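Cytosol aminopeptidase (Coxiella burnetii, PDB 3IJ3) is probably a manganese-dependent metalloaminopeptidase of the M17 family, removing residues from the N-terminal end of peptides. Local coordinates at residues A[123-133]-A[152-163]. Residues are numbered along the deposited sequence; the frame is centred on the assembly and turned at random.
Sequences DEYYERALLAF and KLFLPQAHRKRV. With SO4 (sulfate ion), chain H.
The ring of Tyr-126 turns its edge to the face of His-159 in an offset edge-to-face pair, planes at 84° and centroids 5.1 Å apart. Leu-130 CD1 lies over the centre of one tyrosine face, and Tyr-126 OH reaches Pro-156 CG at 3.2 Å. The His-159 ring is a knob among Asp-123, Tyr-126, Glu-127 and Leu-130. At its edge, ND1 donates to Glu-127 OE1 over 3.0 Å, nearly straight at 173° and in the ring plane, to the anti lone pair of the carboxylate. With CG anti to the backbone N (chi1 -176°) and the chain extended beyond it, Glu-127 carries OE1 to the ring edge, while a water is hydrogen-bonded to NE2. Helix 123-135 is the helical crossover of a beta-alpha-beta unit between the parallel strands 111-114 and 151-154 of the N-terminal domain; His-159 links it to segment 152-163. Toward the strand, Leu-153 CB sits over one face of Phe-133, 3.8 Å from the centroid, and Leu-153 CD2 packs on Phe-133 CG. Leu-130 CD2 meets Leu-153 CD2 at 3.9 Å. Val-163 CG2 lies against Glu-127 CG at 3.6 Å, and O4 of a sulfate, probably from the crystallisation liquor, lies over one guanidinium face of Arg-162, itself salt-bridged to Glu-478.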
ATOM      1  N   ASP A 123     -33.143   6.466  43.269  0.70 25.67           N
ATOM      2  CA  ASP A 123     -34.063   6.173  42.156  0.70 25.36           C
ATOM      3  C   ASP A 123     -33.385   6.309  40.794  0.70 24.75           C
ATOM      4  O   ASP A 123     -33.835   5.719  39.806  0.70 23.74           O
ATOM      5  CB  ASP A 123     -35.287   7.104  42.192  0.70 26.06           C
ATOM      6  CG  ASP A 123     -36.272   6.752  43.294  0.70 27.74           C
ATOM      7  OD1 ASP A 123     -36.053   5.763  44.016  0.70 30.13           O
ATOM      8  OD2 ASP A 123     -37.286   7.467  43.422  0.70 34.07           O
ATOM      9  N   GLU A 124     -32.312   7.093  40.742  1.00 24.05           N
ATOM     10  CA  GLU A 124     -31.614   7.333  39.491  1.00 23.15           C
ATOM     11  C   GLU A 124     -30.968   6.031  39.000  1.00 21.17           C
ATOM     12  O   GLU A 124     -31.048   5.711  37.815  1.00 20.96           O
ATOM     13  CB  GLU A 124     -30.552   8.423  39.639  1.00 24.28           C
ATOM     14  CG  GLU A 124     -29.692   8.639  38.390  1.00 27.86           C
ATOM     15  CD  GLU A 124     -30.488   9.070  37.170  1.00 32.69           C
ATOM     16  OE1 GLU A 124     -31.550   9.710  37.333  1.00 38.35           O
ATOM     17  OE2 GLU A 124     -30.038   8.783  36.042  1.00 34.58           O
ATOM     18  N   TYR A 125     -30.344   5.279  39.904  1.00 19.63           N
ATOM     19  CA  TYR A 125     -29.696   4.023  39.510  1.00 18.93           C
ATOM     20  C   TYR A 125     -30.732   2.951  39.183  1.00 18.50           C
ATOM     21  O   TYR A 125     -30.505   2.107  38.325  1.00 17.38           O
ATOM     22  CB  TYR A 125     -28.694   3.551  40.559  1.00 18.89           C
ATOM     23  CG  TYR A 125     -27.602   4.558  40.760  1.00 20.07           C
ATOM     24  CD1 TYR A 125     -26.657   4.779  39.774  1.00 21.62           C
ATOM     25  CD2 TYR A 125     -27.503   5.290  41.943  1.00 22.87           C
ATOM     26  CE1 TYR A 125     -25.656   5.701  39.945  1.00 25.62           C
ATOM     27  CE2 TYR A 125     -26.505   6.219  42.121  1.00 25.07           C
ATOM     28  CZ  TYR A 125     -25.582   6.422  41.116  1.00 26.43           C
ATOM     29  OH  TYR A 125     -24.577   7.346  41.292  1.00 32.95           O
ATOM     30  N   TYR A 126     -31.863   3.001  39.885  1.00 17.90           N
ATOM     31  CA  TYR A 126     -32.982   2.093  39.646  1.00 17.89           C
ATOM     32  C   TYR A 126     -33.511   2.327  38.231  1.00 16.46           C
ATOM     33  O   TYR A 126     -33.727   1.379  37.459  1.00 16.22           O
ATOM     34  CB  TYR A 126     -34.043   2.367  40.702  1.00 18.52           C
ATOM     35  CG  TYR A 126     -35.317   1.577  40.661  1.00 20.21           C
ATOM     36  CD1 TYR A 126     -35.311   0.200  40.725  1.00 22.10           C
ATOM     37  CD2 TYR A 126     -36.547   2.228  40.725  1.00 26.06           C
ATOM     38  CE1 TYR A 126     -36.503  -0.528  40.753  1.00 26.65           C
ATOM     39  CE2 TYR A 126     -37.736   1.523  40.763  1.00 28.60           C
ATOM     40  CZ  TYR A 126     -37.710   0.146  40.783  1.00 28.89           C
ATOM     41  OH  TYR A 126     -38.894  -0.540  40.827  1.00 31.80           O
ATOM     42  N   GLU A 127     -33.684   3.593  37.877  1.00 15.85           N
ATOM     43  CA  GLU A 127     -34.174   3.951  36.547  1.00 17.00           C
ATOM     44  C   GLU A 127     -33.168   3.560  35.445  1.00 16.00           C
ATOM     45  O   GLU A 127     -33.564   3.082  34.376  1.00 16.33           O
ATOM     46  CB  GLU A 127     -34.511   5.437  36.542  1.00 18.94           C
ATOM     47  CG  GLU A 127     -35.115   5.987  35.303  1.00 23.00           C
ATOM     48  CD  GLU A 127     -35.562   7.429  35.525  1.00 27.57           C
ATOM     49  OE1 GLU A 127     -36.474   7.648  36.358  1.00 29.26           O
ATOM     50  OE2 GLU A 127     -35.001   8.322  34.871  1.00 29.13           O
ATOM     51  N   ARG A 128     -31.872   3.755  35.693  1.00 14.75           N
ATOM     52  CA  ARG A 128     -30.847   3.336  34.716  1.00 14.59           C
ATOM     53  C   ARG A 128     -30.855   1.819  34.486  1.00 13.55           C
ATOM     54  O   ARG A 128     -30.638   1.357  33.371  1.00 12.98           O
ATOM     55  CB  ARG A 128     -29.462   3.724  35.172  1.00 16.04           C
ATOM     56  CG  ARG A 128     -29.212   5.168  35.161  1.00 20.10           C
ATOM     57  CD  ARG A 128     -27.793   5.443  35.593  1.00 23.73           C
ATOM     58  NE  ARG A 128     -27.589   6.866  35.790  1.00 23.18           N
ATOM     59  CZ  ARG A 128     -26.446   7.402  36.176  1.00 20.86           C
ATOM     60  NH1 ARG A 128     -25.371   6.639  36.398  1.00 19.18           N
ATOM     61  NH2 ARG A 128     -26.388   8.705  36.329  1.00 25.75           N
ATOM     62  N   ALA A 129     -31.059   1.049  35.548  1.00 11.57           N
ATOM     63  CA  ALA A 129     -31.133  -0.393  35.433  1.00 11.13           C
ATOM     64  C   ALA A 129     -32.364  -0.781  34.598  1.00 11.49           C
ATOM     65  O   ALA A 129     -32.284  -1.650  33.743  1.00  9.93           O
ATOM     66  CB  ALA A 129     -31.179  -1.053  36.829  1.00 11.29           C
ATOM     67  N   LEU A 130     -33.508  -0.151  34.867  1.00 11.44           N
ATOM     68  CA  LEU A 130     -34.710  -0.426  34.088  1.00 12.57           C
ATOM     69  C   LEU A 130     -34.479  -0.145  32.592  1.00 11.61           C
ATOM     70  O   LEU A 130     -34.868  -0.927  31.717  1.00 12.46           O
ATOM     71  CB  LEU A 130     -35.886   0.426  34.601  1.00 11.76           C
ATOM     72  CG  LEU A 130     -36.416   0.115  36.004  1.00 13.27           C
ATOM     73  CD1 LEU A 130     -37.292   1.270  36.529  1.00 16.79           C
ATOM     74  CD2 LEU A 130     -37.173  -1.199  36.031  1.00 12.88           C
ATOM     75  N   LEU A 131     -33.866   0.987  32.300  1.00 12.62           N
ATOM     76  CA  LEU A 131     -33.565   1.364  30.912  1.00 11.94           C
ATOM     77  C   LEU A 131     -32.550   0.401  30.257  1.00 12.03           C
ATOM     78  O   LEU A 131     -32.779  -0.079  29.140  1.00 12.21           O
ATOM     79  CB  LEU A 131     -33.046   2.807  30.859  1.00 12.62           C
ATOM     80  CG  LEU A 131     -32.640   3.322  29.481  1.00 12.50           C
ATOM     81  CD1 LEU A 131     -33.842   3.309  28.531  1.00 13.31           C
ATOM     82  CD2 LEU A 131     -32.030   4.723  29.623  1.00 14.47           C
ATOM     83  N   ALA A 132     -31.478   0.065  30.978  1.00 11.37           N
ATOM     84  CA  ALA A 132     -30.449  -0.856  30.463  1.00 10.45           C
ATOM     85  C   ALA A 132     -31.070  -2.169  30.058  1.00 11.52           C
ATOM     86  O   ALA A 132     -30.703  -2.732  29.025  1.00 10.84           O
ATOM     87  CB  ALA A 132     -29.334  -1.081  31.501  1.00 10.38           C
ATOM     88  N   PHE A 133     -32.009  -2.677  30.863  1.00 10.88           N
ATOM     89  CA  PHE A 133     -32.699  -3.908  30.490  1.00 11.04           C
ATOM     90  C   PHE A 133     -33.325  -3.786  29.097  1.00 12.27           C
ATOM     91  O   PHE A 133     -33.172  -4.683  28.237  1.00 12.67           O
ATOM     92  CB  PHE A 133     -33.793  -4.267  31.501  1.00 10.56           C
ATOM     93  CG  PHE A 133     -34.565  -5.496  31.113  1.00 10.85           C
ATOM     94  CD1 PHE A 133     -34.081  -6.753  31.444  1.00 17.80           C
ATOM     95  CD2 PHE A 133     -35.722  -5.406  30.373  1.00 14.29           C
ATOM     96  CE1 PHE A 133     -34.765  -7.890  31.052  1.00 17.25           C
ATOM     97  CE2 PHE A 133     -36.403  -6.546  29.986  1.00 14.61           C
ATOM     98  CZ  PHE A 133     -35.919  -7.776  30.324  1.00 16.24           C
ATOM     99  N   LYS A 152     -39.426 -10.442  30.268  1.00 15.84           N
ATOM    100  CA  LYS A 152     -39.966  -9.074  30.310  1.00 15.59           C
ATOM    101  C   LYS A 152     -39.824  -8.536  31.718  1.00 14.29           C
ATOM    102  O   LYS A 152     -39.806  -9.310  32.679  1.00 14.49           O
ATOM    103  CB  LYS A 152     -41.411  -9.030  29.861  1.00 16.74           C
ATOM    104  CG  LYS A 152     -41.604  -9.484  28.416  1.00 20.33           C
ATOM    105  CD  LYS A 152     -43.025  -9.185  27.976  1.00 27.99           C
ATOM    106  CE  LYS A 152     -43.288  -9.566  26.520  1.00 30.23           C
ATOM    107  NZ  LYS A 152     -44.649  -9.051  26.142  1.00 35.41           N
ATOM    108  N   LEU A 153     -39.703  -7.215  31.832  1.00 12.15           N
ATOM    109  CA  LEU A 153     -39.484  -6.565  33.120  1.00 10.78           C
ATOM    110  C   LEU A 153     -40.569  -5.577  33.460  1.00 12.09           C
ATOM    111  O   LEU A 153     -40.982  -4.760  32.618  1.00 11.00           O
ATOM    112  CB  LEU A 153     -38.144  -5.821  33.090  1.00 11.19           C
ATOM    113  CG  LEU A 153     -37.538  -5.269  34.377  1.00 12.60           C
ATOM    114  CD1 LEU A 153     -37.178  -6.433  35.345  1.00 11.84           C
ATOM    115  CD2 LEU A 153     -36.258  -4.451  34.045  1.00  9.10           C
ATOM    116  N   PHE A 154     -41.014  -5.613  34.714  1.00 11.01           N
ATOM    117  CA  PHE A 154     -41.993  -4.680  35.161  1.00 12.15           C
ATOM    118  C   PHE A 154     -41.411  -3.263  35.193  1.00 11.96           C
ATOM    119  O   PHE A 154     -40.304  -3.050  35.701  1.00 12.12           O
ATOM    120  CB  PHE A 154     -42.508  -5.051  36.542  1.00 13.13           C
ATOM    121  CG  PHE A 154     -43.455  -4.040  37.103  1.00 14.40           C
ATOM    122  CD1 PHE A 154     -44.652  -3.785  36.465  1.00 15.31           C
ATOM    123  CD2 PHE A 154     -43.147  -3.332  38.255  1.00 14.65           C
ATOM    124  CE1 PHE A 154     -45.542  -2.837  36.967  1.00 16.24           C
ATOM    125  CE2 PHE A 154     -44.027  -2.387  38.757  1.00 17.31           C
ATOM    126  CZ  PHE A 154     -45.219  -2.136  38.101  1.00 17.82           C
ATOM    127  N   LEU A 155     -42.165  -2.301  34.646  1.00 11.62           N
ATOM    128  CA  LEU A 155     -41.762  -0.896  34.655  1.00 11.58           C
ATOM    129  C   LEU A 155     -42.751  -0.096  35.527  1.00 11.99           C
ATOM    130  O   LEU A 155     -43.880   0.155  35.098  1.00 13.93           O
ATOM    131  CB  LEU A 155     -41.713  -0.344  33.226  1.00 12.35           C
ATOM    132  CG  LEU A 155     -41.340   1.124  33.028  1.00 11.06           C
ATOM    133  CD1 LEU A 155     -40.034   1.469  33.674  1.00 11.63           C
ATOM    134  CD2 LEU A 155     -41.289   1.442  31.502  1.00 14.32           C
ATOM    135  N   PRO A 156     -42.330   0.315  36.734  1.00 12.94           N
ATOM    136  CA  PRO A 156     -43.217   1.055  37.652  1.00 15.16           C
ATOM    137  C   PRO A 156     -43.694   2.380  37.062  1.00 15.52           C
ATOM    138  O   PRO A 156     -42.958   3.043  36.322  1.00 14.20           O
ATOM    139  CB  PRO A 156     -42.349   1.298  38.893  1.00 15.84           C
ATOM    140  CG  PRO A 156     -41.181   0.425  38.752  1.00 18.18           C
ATOM    141  CD  PRO A 156     -40.986   0.119  37.306  1.00 13.73           C
ATOM    142  N   GLN A 157     -44.905   2.772  37.421  1.00 15.39           N
ATOM    143  CA  GLN A 157     -45.538   3.969  36.876  1.00 17.58           C
ATOM    144  C   GLN A 157     -44.709   5.235  37.103  1.00 16.70           C
ATOM    145  O   GLN A 157     -44.643   6.116  36.220  1.00 17.83           O
ATOM    146  CB  GLN A 157     -46.969   4.090  37.443  1.00 19.55           C
ATOM    147  CG  GLN A 157     -47.902   4.974  36.611  1.00 24.87           C
ATOM    148  CD  GLN A 157     -47.591   6.443  36.742  1.00 32.50           C
ATOM    149  OE1 GLN A 157     -47.263   6.917  37.833  1.00 38.68           O
ATOM    150  NE2 GLN A 157     -47.717   7.184  35.636  1.00 36.47           N
ATOM    151  N   ALA A 158     -44.031   5.304  38.244  1.00 17.23           N
ATOM    152  CA  ALA A 158     -43.211   6.478  38.590  1.00 17.70           C
ATOM    153  C   ALA A 158     -42.057   6.729  37.617  1.00 17.12           C
ATOM    154  O   ALA A 158     -41.600   7.866  37.457  1.00 17.26           O
ATOM    155  CB  ALA A 158     -42.670   6.331  40.019  1.00 18.24           C
ATOM    156  N   HIS A 159     -41.593   5.675  36.953  1.00 15.33           N
ATOM    157  CA  HIS A 159     -40.468   5.781  36.041  1.00 15.15           C
ATOM    158  C   HIS A 159     -40.829   5.469  34.607  1.00 14.09           C
ATOM    159  O   HIS A 159     -39.977   5.545  33.726  1.00 11.99           O
ATOM    160  CB  HIS A 159     -39.388   4.785  36.469  1.00 16.62           C
ATOM    161  CG  HIS A 159     -38.935   4.982  37.876  1.00 21.19           C
ATOM    162  ND1 HIS A 159     -38.005   5.938  38.222  1.00 25.31           N
ATOM    163  CD2 HIS A 159     -39.308   4.376  39.025  1.00 26.38           C
ATOM    164  CE1 HIS A 159     -37.811   5.896  39.529  1.00 28.03           C
ATOM    165  NE2 HIS A 159     -38.595   4.964  40.041  1.00 26.71           N
ATOM    166  N   ARG A 160     -42.096   5.173  34.366  1.00 12.96           N
ATOM    167  CA  ARG A 160     -42.544   4.708  33.056  1.00 13.82           C
ATOM    168  C   ARG A 160     -42.329   5.682  31.912  1.00 12.63           C
ATOM    169  O   ARG A 160     -41.797   5.288  30.859  1.00 11.08           O
ATOM    170  CB  ARG A 160     -44.005   4.295  33.152  1.00 14.98           C
ATOM    171  CG  ARG A 160     -44.569   3.518  31.973  1.00 19.04           C
ATOM    172  CD  ARG A 160     -45.926   2.932  32.417  1.00 23.65           C
ATOM    173  NE  ARG A 160     -45.771   1.980  33.540  1.00 25.99           N
ATOM    174  CZ  ARG A 160     -46.770   1.549  34.328  1.00 29.78           C
ATOM    175  NH1 ARG A 160     -48.010   2.003  34.141  1.00 29.18           N
ATOM    176  NH2 ARG A 160     -46.532   0.685  35.329  1.00 24.59           N
ATOM    177  N   LYS A 161     -42.731   6.942  32.101  1.00 11.02           N
ATOM    178  CA  LYS A 161     -42.583   7.939  31.045  1.00 12.28           C
ATOM    179  C   LYS A 161     -41.104   8.193  30.704  1.00 10.99           C
ATOM    180  O   LYS A 161     -40.708   8.198  29.533  1.00  8.98           O
ATOM    181  CB  LYS A 161     -43.245   9.269  31.424  1.00 12.77           C
ATOM    182  CG  LYS A 161     -43.277  10.291  30.248  1.00 16.27           C
ATOM    183  CD  LYS A 161     -43.667  11.686  30.672  1.00 21.23           C
ATOM    184  CE  LYS A 161     -43.955  12.576  29.476  1.00 24.30           C
ATOM    185  NZ  LYS A 161     -42.959  12.498  28.389  1.00 19.69           N
ATOM    186  N   ARG A 162     -40.288   8.429  31.722  1.00 12.11           N
ATOM    187  CA  ARG A 162     -38.877   8.731  31.467  1.00 12.38           C
ATOM    188  C   ARG A 162     -38.161   7.559  30.804  1.00 10.62           C
ATOM    189  O   ARG A 162     -37.388   7.753  29.858  1.00  9.54           O
ATOM    190  CB  ARG A 162     -38.181   9.070  32.763  1.00 15.14           C
ATOM    191  CG  ARG A 162     -36.770   9.570  32.593  1.00 22.24           C
ATOM    192  CD  ARG A 162     -36.703  10.965  32.076  1.00 29.69           C
ATOM    193  NE  ARG A 162     -37.348  11.911  32.994  1.00 36.22           N
ATOM    194  CZ  ARG A 162     -37.168  13.229  32.959  1.00 39.47           C
ATOM    195  NH1 ARG A 162     -37.803  14.005  33.832  1.00 42.05           N
ATOM    196  NH2 ARG A 162     -36.338  13.776  32.075  1.00 38.36           N
ATOM    197  N   VAL A 163     -38.375   6.350  31.305  1.00  8.83           N
ATOM    198  CA  VAL A 163     -37.727   5.185  30.712  1.00 10.14           C
ATOM    199  C   VAL A 163     -38.227   4.929  29.269  1.00 10.11           C
ATOM    200  O   VAL A 163     -37.428   4.644  28.371  1.00 10.10           O
ATOM    201  CB  VAL A 163     -37.881   3.926  31.609  1.00 11.26           C
ATOM    202  CG1 VAL A 163     -37.450   2.680  30.843  1.00  8.75           C
ATOM    203  CG2 VAL A 163     -37.092   4.107  32.909  1.00 11.13           C
TER
HETATM  204  S   SO4 H 465     -41.121  12.568  33.500  0.50 41.14           S
HETATM  205  O1  SO4 H 465     -41.792  11.548  34.309  0.50 35.78           O
HETATM  206  O2  SO4 H 465     -42.099  13.562  33.055  0.50 39.74           O
HETATM  207  O3  SO4 H 465     -40.114  13.246  34.306  0.50 38.06           O
HETATM  208  O4  SO4 H 465     -40.495  11.945  32.342  0.50 38.71           O
HETATM  209  O   HOH W   1     -39.126   5.262  42.642  0.50 25.28           O
HETATM  210  O   HOH W   2     -38.931   9.416  36.331  1.00 27.07           O